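Local coordinates for protein lipopolysaccharide heptosyltransferase 2 (PDB 1PSW) that transfers the second heptose from ADP-L-glycero-beta-D-manno-heptose to the heptosyl-Kdo2-lipid A module during synthesis of the lipopolysaccharide core, at residues S46-V51 with P158-S163; I257-C262 with A277-P282; P38-P43 with T250-A255; L20-Q25 with P154-Q159. All coordinates share one frame; numbering follows the deposited sequence.

In the fold
Contacts 1 and 3 lie at the junction of the two Rossmann-like domains of a GT-B glycosyltransferase, with contacts 2 and 4 adjoining contact 1. Contact 1 joins the amino-terminal domain to the connecting segment, and its centre lies about 12 Å from those of contacts 2 and 4 and about 13 Å from that of contact 3. Contact 4 holds the preceding part of the same segment on helix 11-27 and shares Pro158 and Gln159 with contact 1. Contact 2 lies within the carboxy-terminal domain, where Leu279 packs on both Leu160 and Val162, and Ala260 on Val162. Contact 3 bridges the domains directly and uses the same helix 252-260 as contact 2. In GT-B enzymes the substrates bind in the cleft between the domains.

Contact 1. Residues S46-V51 with P158-S163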
loop_
_atom_site.group_PDB
_atom_site.type_symbol
_atom_site.label_atom_id
_atom_site.label_comp_id
_atom_site.label_asym_id
_atom_site.label_seq_id
_atom_site.Cartn_x
_atom_site.Cartn_y
_atom_site.Cartn_z
ATOM N N SER A 46 -0.399 -3.807 -12.132
ATOM C CA SER A 46 -0.625 -5.009 -12.924
ATOM C C SER A 46 -1.345 -6.070 -12.096
ATOM O O SER A 46 -1.883 -7.029 -12.646
ATOM C CB SER A 46 0.699 -5.574 -13.450
ATOM O OG SER A 46 1.419 -6.239 -12.424
ATOM N N ARG A 47 -1.360 -5.896 -10.776
ATOM C CA ARG A 47 -2.039 -6.838 -9.901
ATOM C C ARG A 47 -3.493 -6.443 -9.661
ATOM O O ARG A 47 -4.237 -7.205 -9.046
ATOM C CB ARG A 47 -1.308 -6.960 -8.555
ATOM C CG ARG A 47 0.132 -7.425 -8.642
ATOM C CD ARG A 47 0.262 -8.778 -9.331
ATOM N NE ARG A 47 -0.634 -9.794 -8.778
ATOM C CZ ARG A 47 -0.581 -11.081 -9.116
ATOM N NH1 ARG A 47 0.326 -11.500 -9.993
ATOM N NH2 ARG A 47 -1.435 -11.947 -8.595
HETATM N N MSE A 48 -3.888 -5.254 -10.128
HETATM C CA MSE A 48 -5.257 -4.753 -9.970
HETATM C C MSE A 48 -6.058 -4.987 -11.249
HETATM O O MSE A 48 -5.746 -4.420 -12.302
HETATM C CB MSE A 48 -5.245 -3.252 -9.663
HETATM C CG MSE A 48 -4.571 -2.883 -8.356
HETATM SE SE MSE A 48 -4.517 -0.982 -8.140
HETATM C CE MSE A 48 -2.944 -0.828 -6.981
ATOM N N PRO A 49 -7.087 -5.847 -11.182
ATOM C CA PRO A 49 -7.921 -6.145 -12.349
ATOM C C PRO A 49 -8.763 -4.973 -12.857
ATOM O O PRO A 49 -9.207 -4.972 -14.005
ATOM C CB PRO A 49 -8.775 -7.322 -11.874
ATOM C CG PRO A 49 -8.912 -7.065 -10.412
ATOM C CD PRO A 49 -7.516 -6.638 -10.016
ATOM N N GLU A 50 -8.985 -3.985 -11.998
ATOM C CA GLU A 50 -9.772 -2.816 -12.371
ATOM C C GLU A 50 -9.018 -1.889 -13.324
ATOM O O GLU A 50 -9.627 -1.064 -14.011
ATOM C CB GLU A 50 -10.172 -2.013 -11.125
ATOM C CG GLU A 50 -10.996 -2.774 -10.084
ATOM C CD GLU A 50 -10.178 -3.752 -9.253
ATOM O OE1 GLU A 50 -8.943 -3.569 -9.135
ATOM O OE2 GLU A 50 -10.779 -4.699 -8.696
ATOM N N VAL A 51 -7.697 -2.028 -13.367
ATOM C CA VAL A 51 -6.866 -1.178 -14.214
ATOM C C VAL A 51 -6.650 -1.736 -15.618
ATOM O O VAL A 51 -6.161 -2.850 -15.791
ATOM C CB VAL A 51 -5.497 -0.919 -13.550
ATOM C CG1 VAL A 51 -4.585 -0.157 -14.499
ATOM C CG2 VAL A 51 -5.706 -0.130 -12.268
ATOM N N PRO A 158 -9.608 -1.959 -0.792
ATOM C CA PRO A 158 -8.609 -2.497 -1.720
ATOM C C PRO A 158 -8.644 -4.005 -1.537
ATOM O O PRO A 158 -8.899 -4.489 -0.434
ATOM C CB PRO A 158 -7.304 -1.901 -1.212
ATOM C CG PRO A 158 -7.748 -0.593 -0.597
ATOM C CD PRO A 158 -9.000 -0.987 0.136
ATOM N N GLN A 159 -8.371 -4.739 -2.605
ATOM C CA GLN A 159 -8.419 -6.188 -2.533
ATOM C C GLN A 159 -7.561 -6.774 -3.644
ATOM O O GLN A 159 -7.669 -6.374 -4.801
ATOM C CB GLN A 159 -9.879 -6.634 -2.668
ATOM C CG GLN A 159 -10.126 -8.124 -2.619
ATOM C CD GLN A 159 -11.610 -8.449 -2.475
ATOM O OE1 GLN A 159 -12.440 -7.980 -3.257
ATOM N NE2 GLN A 159 -11.945 -9.256 -1.472
ATOM N N LEU A 160 -6.690 -7.707 -3.275
ATOM C CA LEU A 160 -5.794 -8.361 -4.221
ATOM C C LEU A 160 -5.917 -9.874 -4.108
ATOM O O LEU A 160 -6.114 -10.405 -3.018
ATOM C CB LEU A 160 -4.343 -7.950 -3.948
ATOM C CG LEU A 160 -3.970 -6.473 -4.124
ATOM C CD1 LEU A 160 -2.526 -6.231 -3.690
ATOM C CD2 LEU A 160 -4.168 -6.068 -5.577
ATOM N N GLN A 161 -5.788 -10.566 -5.234
ATOM C CA GLN A 161 -5.880 -12.022 -5.263
ATOM C C GLN A 161 -4.591 -12.571 -5.874
ATOM O O GLN A 161 -3.998 -11.947 -6.751
ATOM C CB GLN A 161 -7.084 -12.460 -6.108
ATOM C CG GLN A 161 -8.431 -11.880 -5.656
ATOM C CD GLN A 161 -8.961 -12.524 -4.389
ATOM O OE1 GLN A 161 -9.180 -13.736 -4.345
ATOM N NE2 GLN A 161 -9.175 -11.719 -3.350
ATOM N N VAL A 162 -4.168 -13.736 -5.391
ATOM C CA VAL A 162 -2.955 -14.404 -5.859
ATOM C C VAL A 162 -3.208 -15.915 -5.909
ATOM O O VAL A 162 -3.709 -16.495 -4.943
ATOM C CB VAL A 162 -1.755 -14.120 -4.907
ATOM C CG1 VAL A 162 -0.558 -14.972 -5.301
ATOM C CG2 VAL A 162 -1.386 -12.639 -4.935
ATOM N N SER A 163 -2.859 -16.560 -7.017
ATOM C CA SER A 163 -3.079 -18.002 -7.151
ATOM C C SER A 163 -1.961 -18.836 -6.535
ATOM O O SER A 163 -0.857 -18.340 -6.302
ATOM C CB SER A 163 -3.203 -18.372 -8.625
ATOM O OG SER A 163 -1.960 -18.205 -9.287
HETATM O O HOH W 1 -6.195 -9.066 -7.673
HETATM O O HOH W 2 -2.993 -9.473 -7.273
HETATM O O HOH W 3 -9.943 -6.546 -6.977
#
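Met48 and Leu160 bring the two backbones closest, CA to CA 6.8 Å, where a type I turn from Met48 to Val51 faces the extended run Pro158-Ser163, and no direct backbone hydrogen bond joins them. The polar link comes from Arg47. Its chain is bent at chi2 (-58°), which places CD, and at chi3 (-51°), which places NE; NH2 donates to Gln161 O at 3.2 Å. The N-H...O angle is 152°; the carbonyl oxygen lies nearly in the guanidinium plane and receives the proton on a lone pair. A water lies at the same edge of the guanidinium: it accepts from Arg47 NE at 2.8 Å and donates to both Arg47 O and Gln161 O, tying the arginine's own backbone to its partner. A second water donates to Arg47 O and accepts from Gln161 N at 2.9 Å, so Arg47 O is held by two waters.

In the GT-B fold, residues 46-51 lead from helix 42-45 into the edge strand 51-56 of the amino-terminal sheet, and residues 158-163 belong to the connection that enters helix 164-173. Ser163 caps that helix, and Glu166 accepts from Ser163 N in the manner of a capping box while forming a salt bridge with Arg47 NH1. Val162, a beta-branched residue suited to an extended backbone, crosses the arginine chain at about a right angle, its CG2 3.7 Å from Arg47 NH2. Leu160 CD2 lies 3.7 Å from Arg47 O and 4.2 Å from CG of Met48, present as selenomethionine.

Contact 2. Residues I257-C262 with A277-P282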
loop_
_atom_site.group_PDB
_atom_site.type_symbol
_atom_site.label_atom_id
_atom_site.label_comp_id
_atom_site.label_asym_id
_atom_site.label_seq_id
_atom_site.Cartn_x
_atom_site.Cartn_y
_atom_site.Cartn_z
ATOM N N ILE A 257 2.914 -11.187 -4.388
ATOM C CA ILE A 257 2.810 -12.640 -4.423
ATOM C C ILE A 257 3.432 -13.283 -3.177
ATOM O O ILE A 257 2.801 -14.097 -2.518
ATOM C CB ILE A 257 3.495 -13.208 -5.701
ATOM C CG1 ILE A 257 2.731 -12.743 -6.951
ATOM C CG2 ILE A 257 3.542 -14.732 -5.629
ATOM C CD1 ILE A 257 3.505 -12.896 -8.254
ATOM N N LEU A 258 4.657 -12.885 -2.847
ATOM C CA LEU A 258 5.346 -13.450 -1.676
ATOM C C LEU A 258 4.644 -13.146 -0.349
ATOM O O LEU A 258 4.601 -13.988 0.548
ATOM C CB LEU A 258 6.798 -12.966 -1.631
ATOM C CG LEU A 258 7.678 -13.533 -2.755
ATOM C CD1 LEU A 258 9.053 -12.876 -2.750
ATOM C CD2 LEU A 258 7.811 -15.047 -2.597
ATOM N N ILE A 259 4.128 -11.931 -0.220
ATOM C CA ILE A 259 3.399 -11.561 0.978
ATOM C C ILE A 259 2.168 -12.474 1.095
ATOM O O ILE A 259 1.846 -12.972 2.176
ATOM C CB ILE A 259 2.982 -10.063 0.922
ATOM C CG1 ILE A 259 4.221 -9.195 1.170
ATOM C CG2 ILE A 259 1.889 -9.760 1.971
ATOM C CD1 ILE A 259 4.011 -7.707 0.946
ATOM N N ALA A 260 1.502 -12.719 -0.027
ATOM C CA ALA A 260 0.328 -13.583 -0.037
ATOM C C ALA A 260 0.696 -14.997 0.427
ATOM O O ALA A 260 -0.119 -15.685 1.029
ATOM C CB ALA A 260 -0.261 -13.633 -1.453
ATOM N N ALA A 261 1.929 -15.424 0.151
ATOM C CA ALA A 261 2.382 -16.763 0.530
ATOM C C ALA A 261 2.760 -16.901 2.007
ATOM O O ALA A 261 2.989 -18.004 2.488
ATOM C CB ALA A 261 3.554 -17.180 -0.351
ATOM N N CYS A 262 2.839 -15.781 2.719
ATOM C CA CYS A 262 3.189 -15.793 4.142
ATOM C C CYS A 262 2.017 -16.130 5.040
ATOM O O CYS A 262 0.897 -15.712 4.769
ATOM C CB CYS A 262 3.712 -14.430 4.586
ATOM S SG CYS A 262 5.311 -13.956 3.857
ATOM N N ALA A 277 -2.791 -6.036 3.961
ATOM C CA ALA A 277 -4.201 -5.882 4.320
ATOM C C ALA A 277 -5.114 -6.211 3.137
ATOM O O ALA A 277 -6.150 -6.846 3.303
ATOM C CB ALA A 277 -4.466 -4.449 4.807
ATOM N N ALA A 278 -4.723 -5.766 1.945
ATOM C CA ALA A 278 -5.496 -6.009 0.733
ATOM C C ALA A 278 -5.514 -7.491 0.395
ATOM O O ALA A 278 -6.473 -7.985 -0.197
ATOM C CB ALA A 278 -4.902 -5.216 -0.424
ATOM N N LEU A 279 -4.448 -8.192 0.768
ATOM C CA LEU A 279 -4.336 -9.626 0.515
ATOM C C LEU A 279 -5.062 -10.440 1.581
ATOM O O LEU A 279 -5.157 -11.661 1.480
ATOM C CB LEU A 279 -2.860 -10.031 0.471
ATOM C CG LEU A 279 -2.117 -9.566 -0.785
ATOM C CD1 LEU A 279 -0.598 -9.641 -0.581
ATOM C CD2 LEU A 279 -2.546 -10.450 -1.965
ATOM N N ASN A 280 -5.555 -9.758 2.612
ATOM C CA ASN A 280 -6.281 -10.415 3.700
ATOM C C ASN A 280 -5.401 -11.422 4.459
ATOM O O ASN A 280 -5.859 -12.495 4.859
ATOM C CB ASN A 280 -7.516 -11.126 3.134
ATOM C CG ASN A 280 -8.548 -11.451 4.200
ATOM O OD1 ASN A 280 -8.844 -10.619 5.056
ATOM N ND2 ASN A 280 -9.109 -12.651 4.146
ATOM N N ARG A 281 -4.133 -11.076 4.638
ATOM C CA ARG A 281 -3.206 -11.936 5.356
ATOM C C ARG A 281 -3.203 -11.508 6.823
ATOM O O ARG A 281 -3.350 -10.324 7.124
ATOM C CB ARG A 281 -1.782 -11.780 4.787
ATOM C CG ARG A 281 -1.552 -12.323 3.372
ATOM C CD ARG A 281 -1.406 -13.841 3.370
ATOM N NE ARG A 281 -2.678 -14.495 3.568
ATOM C CZ ARG A 281 -2.872 -15.562 4.328
ATOM N NH1 ARG A 281 -1.867 -16.125 4.987
ATOM N NH2 ARG A 281 -4.099 -16.052 4.435
ATOM N N PRO A 282 -3.070 -12.462 7.760
ATOM C CA PRO A 282 -3.052 -12.052 9.168
ATOM C C PRO A 282 -1.875 -11.097 9.292
ATOM O O PRO A 282 -0.808 -11.347 8.732
ATOM C CB PRO A 282 -2.810 -13.359 9.906
ATOM C CG PRO A 282 -3.505 -14.362 9.027
ATOM C CD PRO A 282 -3.083 -13.930 7.635
#
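Arg281 folds toward Cys262 through bends at chi2 (-78°), which sets CD 3.2 Å from Ala260 O, and at chi3 (74°), which turns NE onward from there. NH1 then donates to Cys262 O at 2.8 Å with an N-H...O angle of 159°, the oxygen lying close to the guanidinium plane. Pro282 CD sits 3.6 Å above the centre of one guanidinium face. The same NH1 forms a salt bridge with Glu346 of helix 332-347. An arginine suits the place because carbonyls gather at the carboxyl end of helix 252-260, whose partial negative charge would probably favour a cation.

These two helix ends belong to the carboxy-terminal Rossmann-like domain: residues 257-262 run on toward strand 264-268, and helix 271-278 is the crossover to the parallel strand 283-287. A Schellman motif ends that crossover helix, with Asn280 at positive phi, a conformation asparagine tolerates well. Just before it, Leu279 points at helix 252-260 and spreads its methyls over two residues. CD1 meets Ile259 CG2 at 3.6 Å, the side chains crossing at about a right angle, while CD2 lies 4.0 Å from Ala260 CB, a side chain small enough to permit this close approach.

Contact 3. Residues P38-P43 with T250-A255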
loop_
_atom_site.group_PDB
_atom_site.type_symbol
_atom_site.label_atom_id
_atom_site.label_comp_id
_atom_site.label_asym_id
_atom_site.label_seq_id
_atom_site.Cartn_x
_atom_site.Cartn_y
_atom_site.Cartn_z
ATOM N N PRO A 38 4.578 6.567 -11.613
ATOM C CA PRO A 38 5.992 6.293 -11.878
ATOM C C PRO A 38 6.180 4.868 -12.388
ATOM O O PRO A 38 5.306 4.017 -12.211
ATOM C CB PRO A 38 6.641 6.508 -10.517
ATOM C CG PRO A 38 5.806 7.585 -9.922
ATOM C CD PRO A 38 4.399 7.147 -10.271
ATOM N N ALA A 39 7.324 4.613 -13.017
ATOM C CA ALA A 39 7.634 3.294 -13.559
ATOM C C ALA A 39 7.531 2.188 -12.507
ATOM O O ALA A 39 6.934 1.147 -12.759
ATOM C CB ALA A 39 9.036 3.302 -14.168
ATOM N N TRP A 40 8.101 2.421 -11.329
ATOM C CA TRP A 40 8.077 1.417 -10.274
ATOM C C TRP A 40 6.670 1.064 -9.781
ATOM O O TRP A 40 6.487 0.080 -9.057
ATOM C CB TRP A 40 8.930 1.863 -9.089
ATOM C CG TRP A 40 8.489 3.143 -8.475
ATOM C CD1 TRP A 40 8.914 4.400 -8.796
ATOM C CD2 TRP A 40 7.514 3.301 -7.438
ATOM N NE1 TRP A 40 8.264 5.333 -8.019
ATOM C CE2 TRP A 40 7.401 4.685 -7.179
ATOM C CE3 TRP A 40 6.726 2.405 -6.704
ATOM C CZ2 TRP A 40 6.530 5.195 -6.216
ATOM C CZ3 TRP A 40 5.855 2.916 -5.742
ATOM C CH2 TRP A 40 5.767 4.301 -5.509
ATOM N N CYS A 41 5.680 1.863 -10.170
ATOM C CA CYS A 41 4.301 1.607 -9.767
ATOM C C CYS A 41 3.615 0.602 -10.683
ATOM O O CYS A 41 2.671 -0.079 -10.273
ATOM C CB CYS A 41 3.487 2.905 -9.764
ATOM S SG CYS A 41 3.859 4.042 -8.412
ATOM N N ARG A 42 4.085 0.505 -11.920
ATOM C CA ARG A 42 3.474 -0.411 -12.870
ATOM C C ARG A 42 3.252 -1.823 -12.331
ATOM O O ARG A 42 2.195 -2.404 -12.555
ATOM C CB ARG A 42 4.299 -0.492 -14.163
ATOM C CG ARG A 42 3.736 -1.512 -15.153
ATOM C CD ARG A 42 3.448 -0.912 -16.521
ATOM N NE ARG A 42 2.802 -1.882 -17.403
ATOM C CZ ARG A 42 2.568 -1.680 -18.696
ATOM N NH1 ARG A 42 2.928 -0.538 -19.265
ATOM N NH2 ARG A 42 1.974 -2.622 -19.419
ATOM N N PRO A 43 4.243 -2.391 -11.619
ATOM C CA PRO A 43 4.082 -3.750 -11.084
ATOM C C PRO A 43 2.849 -3.935 -10.200
ATOM O O PRO A 43 2.134 -4.930 -10.323
ATOM C CB PRO A 43 5.384 -3.973 -10.319
ATOM C CG PRO A 43 6.366 -3.171 -11.117
ATOM C CD PRO A 43 5.606 -1.894 -11.364
ATOM N N THR A 250 12.977 -7.545 -4.964
ATOM C CA THR A 250 11.718 -7.811 -5.643
ATOM C C THR A 250 11.080 -6.581 -6.274
ATOM O O THR A 250 11.350 -5.447 -5.869
ATOM C CB THR A 250 10.677 -8.338 -4.645
ATOM O OG1 THR A 250 10.322 -7.272 -3.751
ATOM C CG2 THR A 250 11.239 -9.496 -3.820
ATOM N N GLN A 251 10.220 -6.823 -7.261
ATOM C CA GLN A 251 9.444 -5.766 -7.899
ATOM C C GLN A 251 8.134 -5.871 -7.113
ATOM O O GLN A 251 7.872 -6.914 -6.507
ATOM C CB GLN A 251 9.210 -6.080 -9.382
ATOM C CG GLN A 251 10.442 -5.891 -10.261
ATOM C CD GLN A 251 10.930 -4.454 -10.261
ATOM O OE1 GLN A 251 10.231 -3.550 -10.711
ATOM N NE2 GLN A 251 12.131 -4.238 -9.747
ATOM N N LEU A 252 7.311 -4.826 -7.110
ATOM C CA LEU A 252 6.058 -4.856 -6.346
ATOM C C LEU A 252 5.144 -6.048 -6.634
ATOM O O LEU A 252 4.480 -6.553 -5.725
ATOM C CB LEU A 252 5.270 -3.556 -6.555
ATOM C CG LEU A 252 5.895 -2.304 -5.935
ATOM C CD1 LEU A 252 5.102 -1.058 -6.311
ATOM C CD2 LEU A 252 5.934 -2.477 -4.430
ATOM N N ASP A 253 5.106 -6.494 -7.887
ATOM C CA ASP A 253 4.258 -7.623 -8.228
ATOM C C ASP A 253 4.771 -8.886 -7.537
ATOM O O ASP A 253 3.987 -9.673 -7.023
ATOM C CB ASP A 253 4.152 -7.781 -9.762
ATOM C CG ASP A 253 5.485 -8.095 -10.439
ATOM O OD1 ASP A 253 6.534 -7.571 -10.020
ATOM O OD2 ASP A 253 5.461 -8.868 -11.419
ATOM N N GLN A 254 6.087 -9.057 -7.482
ATOM C CA GLN A 254 6.649 -10.217 -6.818
ATOM C C GLN A 254 6.453 -10.100 -5.306
ATOM O O GLN A 254 6.227 -11.102 -4.623
ATOM C CB GLN A 254 8.127 -10.335 -7.147
ATOM C CG GLN A 254 8.370 -10.548 -8.615
ATOM C CD GLN A 254 9.819 -10.405 -8.990
ATOM O OE1 GLN A 254 10.458 -9.402 -8.670
ATOM N NE2 GLN A 254 10.352 -11.408 -9.676
ATOM N N ALA A 255 6.546 -8.879 -4.784
ATOM C CA ALA A 255 6.346 -8.656 -3.357
ATOM C C ALA A 255 4.920 -9.036 -2.966
ATOM O O ALA A 255 4.701 -9.667 -1.932
ATOM C CB ALA A 255 6.618 -7.190 -3.006
HETATM O O HOH W 4 7.938 -2.308 -8.345
#
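The interface between the two domains of the GT-B fold is bridged where Trp40, just before helix 42-45, and Pro43 within it meet Leu252 and its neighbours at the start of helix 252-260. Pro43 CB packs 3.8 Å from Leu252 CB and 3.5 Å from Asp253 N. Proline fits an opening helical turn, where a backbone N-H is not needed for helix bonding, and its ring offers a compact apolar surface. Leu252 extends beside it, and CD1 comes 3.8 Å from Trp40 CE3, at the edge of the indole and in its plane. Trp40 CG lies between the backbone N and the carbonyl carbon (chi1 60°), and the same leucine methyl is also 3.3 Å from Trp40 O. Cys41 SG lies over one face of the indole, offset toward the rim.

No direct hydrogen bond crosses between the segments. Instead, one water donates to Trp40 O at 2.9 Å and accepts from Leu252 N, an amide of the first helical turn. Gln251 is the N-cap of helix 252-260, and Gln254 OE1 accepts a hydrogen bond from its backbone N at 2.9 Å, one half of a capping box. Gln251 OE1 approaches Pro43 CG to 3.9 Å, the side chains crossing at a slant.

Contact 4. Residues L20-Q25 with P154-Q159; sequences LYRTLQ and PLLWPQ
Arg22 packs between Leu156 and Gln159 in a surface contact that lays the segment leading out of the amino-terminal domain against helix 11-27. The guanidinium is layered: Leu156 CB lies 3.7 Å above one face and Gln159 OE1 3.3 Å above the opposite one, each offset toward the rim. Gln159 CG is anti to the backbone N (chi1 180°) and the chain stays extended beyond it. The amide is tilted 38° from the guanidinium plane; the partial negative charge of its oxygen would probably stabilise the positive charge of the guanidinium. At the edge, NH1 donates to Trp157 O at 2.7 Å, with an N-H...O angle of 153° and the oxygen essentially in plane. A water accepting from both NH1 and Trp157 N adds a second link.

Helix 11-27 follows strand 2-6, making it the first helix of the amino-terminal Rossmann-like domain, and the extended residues 154-159 run across it. Arginine suits this site because its long aliphatic part covers leucine while its tip donates to the extended backbone. Leu156 CD1 reaches the helix backbone itself, 3.3 Å from Arg22 O. One turn back, Ser19 OG bonds to Leu156 O, and Ser19 O to Thr23 OG1. A further water donates to that threonine oxygen at 2.8 Å and accepts from Leu156 N.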
loop_
_atom_site.group_PDB
_atom_site.type_symbol
_atom_site.label_atom_id
_atom_site.label_comp_id
_atom_site.label_asym_id
_atom_site.label_seq_id
_atom_site.Cartn_x
_atom_site.Cartn_y
_atom_site.Cartn_z
ATOM N N LEU A 20 -11.115 3.583 -5.352
ATOM C CA LEU A 20 -11.755 4.468 -6.310
ATOM C C LEU A 20 -12.040 3.684 -7.597
ATOM O O LEU A 20 -13.136 3.780 -8.152
ATOM C CB LEU A 20 -10.865 5.682 -6.624
ATOM C CG LEU A 20 -11.348 6.546 -7.799
ATOM C CD1 LEU A 20 -12.730 7.129 -7.497
ATOM C CD2 LEU A 20 -10.346 7.668 -8.055
ATOM N N TYR A 21 -11.060 2.912 -8.065
ATOM C CA TYR A 21 -11.230 2.127 -9.294
ATOM C C TYR A 21 -12.367 1.114 -9.143
ATOM O O TYR A 21 -13.175 0.938 -10.061
ATOM C CB TYR A 21 -9.935 1.386 -9.676
ATOM C CG TYR A 21 -8.683 2.252 -9.625
ATOM C CD1 TYR A 21 -8.756 3.628 -9.826
ATOM C CD2 TYR A 21 -7.435 1.701 -9.331
ATOM C CE1 TYR A 21 -7.628 4.442 -9.722
ATOM C CE2 TYR A 21 -6.296 2.501 -9.228
ATOM C CZ TYR A 21 -6.406 3.874 -9.421
ATOM O OH TYR A 21 -5.307 4.681 -9.283
ATOM N N ARG A 22 -12.425 0.448 -7.991
ATOM C CA ARG A 22 -13.482 -0.520 -7.731
ATOM C C ARG A 22 -14.829 0.190 -7.692
ATOM O O ARG A 22 -15.824 -0.325 -8.188
ATOM C CB ARG A 22 -13.252 -1.242 -6.397
ATOM C CG ARG A 22 -12.091 -2.233 -6.367
ATOM C CD ARG A 22 -12.166 -3.091 -5.116
ATOM N NE ARG A 22 -13.323 -3.979 -5.158
ATOM C CZ ARG A 22 -13.834 -4.616 -4.108
ATOM N NH1 ARG A 22 -13.299 -4.468 -2.903
ATOM N NH2 ARG A 22 -14.878 -5.423 -4.266
ATOM N N THR A 23 -14.860 1.377 -7.095
ATOM C CA THR A 23 -16.102 2.127 -7.002
ATOM C C THR A 23 -16.544 2.644 -8.372
ATOM O O THR A 23 -17.737 2.634 -8.688
ATOM C CB THR A 23 -15.968 3.302 -6.009
ATOM O OG1 THR A 23 -15.560 2.791 -4.736
ATOM C CG2 THR A 23 -17.299 4.025 -5.843
ATOM N N LEU A 24 -15.592 3.076 -9.193
ATOM C CA LEU A 24 -15.917 3.585 -10.523
ATOM C C LEU A 24 -16.582 2.527 -11.391
ATOM O O LEU A 24 -17.519 2.817 -12.128
ATOM C CB LEU A 24 -14.656 4.092 -11.225
ATOM C CG LEU A 24 -14.107 5.439 -10.750
ATOM C CD1 LEU A 24 -12.730 5.664 -11.344
ATOM C CD2 LEU A 24 -15.055 6.553 -11.143
ATOM N N GLN A 25 -16.088 1.299 -11.304
ATOM C CA GLN A 25 -16.640 0.212 -12.088
ATOM C C GLN A 25 -17.978 -0.276 -11.555
ATOM O O GLN A 25 -18.722 -0.960 -12.254
ATOM C CB GLN A 25 -15.625 -0.920 -12.167
ATOM C CG GLN A 25 -14.371 -0.482 -12.924
ATOM C CD GLN A 25 -13.569 -1.635 -13.483
ATOM O OE1 GLN A 25 -12.887 -1.499 -14.503
ATOM N NE2 GLN A 25 -13.642 -2.781 -12.820
ATOM N N PRO A 154 -21.883 -1.293 1.127
ATOM C CA PRO A 154 -20.563 -1.285 1.767
ATOM C C PRO A 154 -19.512 -0.636 0.874
ATOM O O PRO A 154 -19.641 -0.650 -0.350
ATOM C CB PRO A 154 -20.283 -2.770 1.982
ATOM C CG PRO A 154 -20.916 -3.386 0.771
ATOM C CD PRO A 154 -22.244 -2.659 0.706
ATOM N N LEU A 155 -18.476 -0.062 1.479
ATOM C CA LEU A 155 -17.415 0.561 0.696
ATOM C C LEU A 155 -16.593 -0.553 0.070
ATOM O O LEU A 155 -16.478 -1.640 0.638
ATOM C CB LEU A 155 -16.505 1.421 1.581
ATOM C CG LEU A 155 -17.161 2.543 2.386
ATOM C CD1 LEU A 155 -16.092 3.310 3.158
ATOM C CD2 LEU A 155 -17.908 3.472 1.453
ATOM N N LEU A 156 -16.033 -0.297 -1.103
ATOM C CA LEU A 156 -15.207 -1.301 -1.755
ATOM C C LEU A 156 -13.752 -1.070 -1.361
ATOM O O LEU A 156 -13.096 -0.170 -1.882
ATOM C CB LEU A 156 -15.370 -1.214 -3.271
ATOM C CG LEU A 156 -16.829 -1.370 -3.716
ATOM C CD1 LEU A 156 -16.907 -1.346 -5.229
ATOM C CD2 LEU A 156 -17.398 -2.667 -3.165
ATOM N N TRP A 157 -13.263 -1.885 -0.431
ATOM C CA TRP A 157 -11.895 -1.787 0.063
ATOM C C TRP A 157 -10.887 -2.349 -0.927
ATOM O O TRP A 157 -11.246 -3.124 -1.815
ATOM C CB TRP A 157 -11.749 -2.569 1.374
ATOM C CG TRP A 157 -12.300 -1.903 2.597
ATOM C CD1 TRP A 157 -12.882 -0.666 2.683
ATOM C CD2 TRP A 157 -12.259 -2.420 3.930
ATOM N NE1 TRP A 157 -13.197 -0.382 3.989
ATOM C CE2 TRP A 157 -12.825 -1.444 4.776
ATOM C CE3 TRP A 157 -11.791 -3.617 4.495
ATOM C CZ2 TRP A 157 -12.939 -1.622 6.158
ATOM C CZ3 TRP A 157 -11.904 -3.794 5.874
ATOM C CH2 TRP A 157 -12.473 -2.801 6.685
ATOM N N PRO A 158 -9.608 -1.959 -0.792
ATOM C CA PRO A 158 -8.609 -2.497 -1.720
ATOM C C PRO A 158 -8.644 -4.005 -1.537
ATOM O O PRO A 158 -8.899 -4.489 -0.434
ATOM C CB PRO A 158 -7.304 -1.901 -1.212
ATOM C CG PRO A 158 -7.748 -0.593 -0.597
ATOM C CD PRO A 158 -9.000 -0.987 0.136
ATOM N N GLN A 159 -8.371 -4.739 -2.605
ATOM C CA GLN A 159 -8.419 -6.188 -2.533
ATOM C C GLN A 159 -7.561 -6.774 -3.644
ATOM O O GLN A 159 -7.669 -6.374 -4.801
ATOM C CB GLN A 159 -9.879 -6.634 -2.668
ATOM C CG GLN A 159 -10.126 -8.124 -2.619
ATOM C CD GLN A 159 -11.610 -8.449 -2.475
ATOM O OE1 GLN A 159 -12.440 -7.980 -3.257
ATOM N NE2 GLN A 159 -11.945 -9.256 -1.472
HETATM O O HOH W 5 -14.627 -4.549 -0.152
HETATM O O HOH W 6 -17.165 2.100 -2.506
#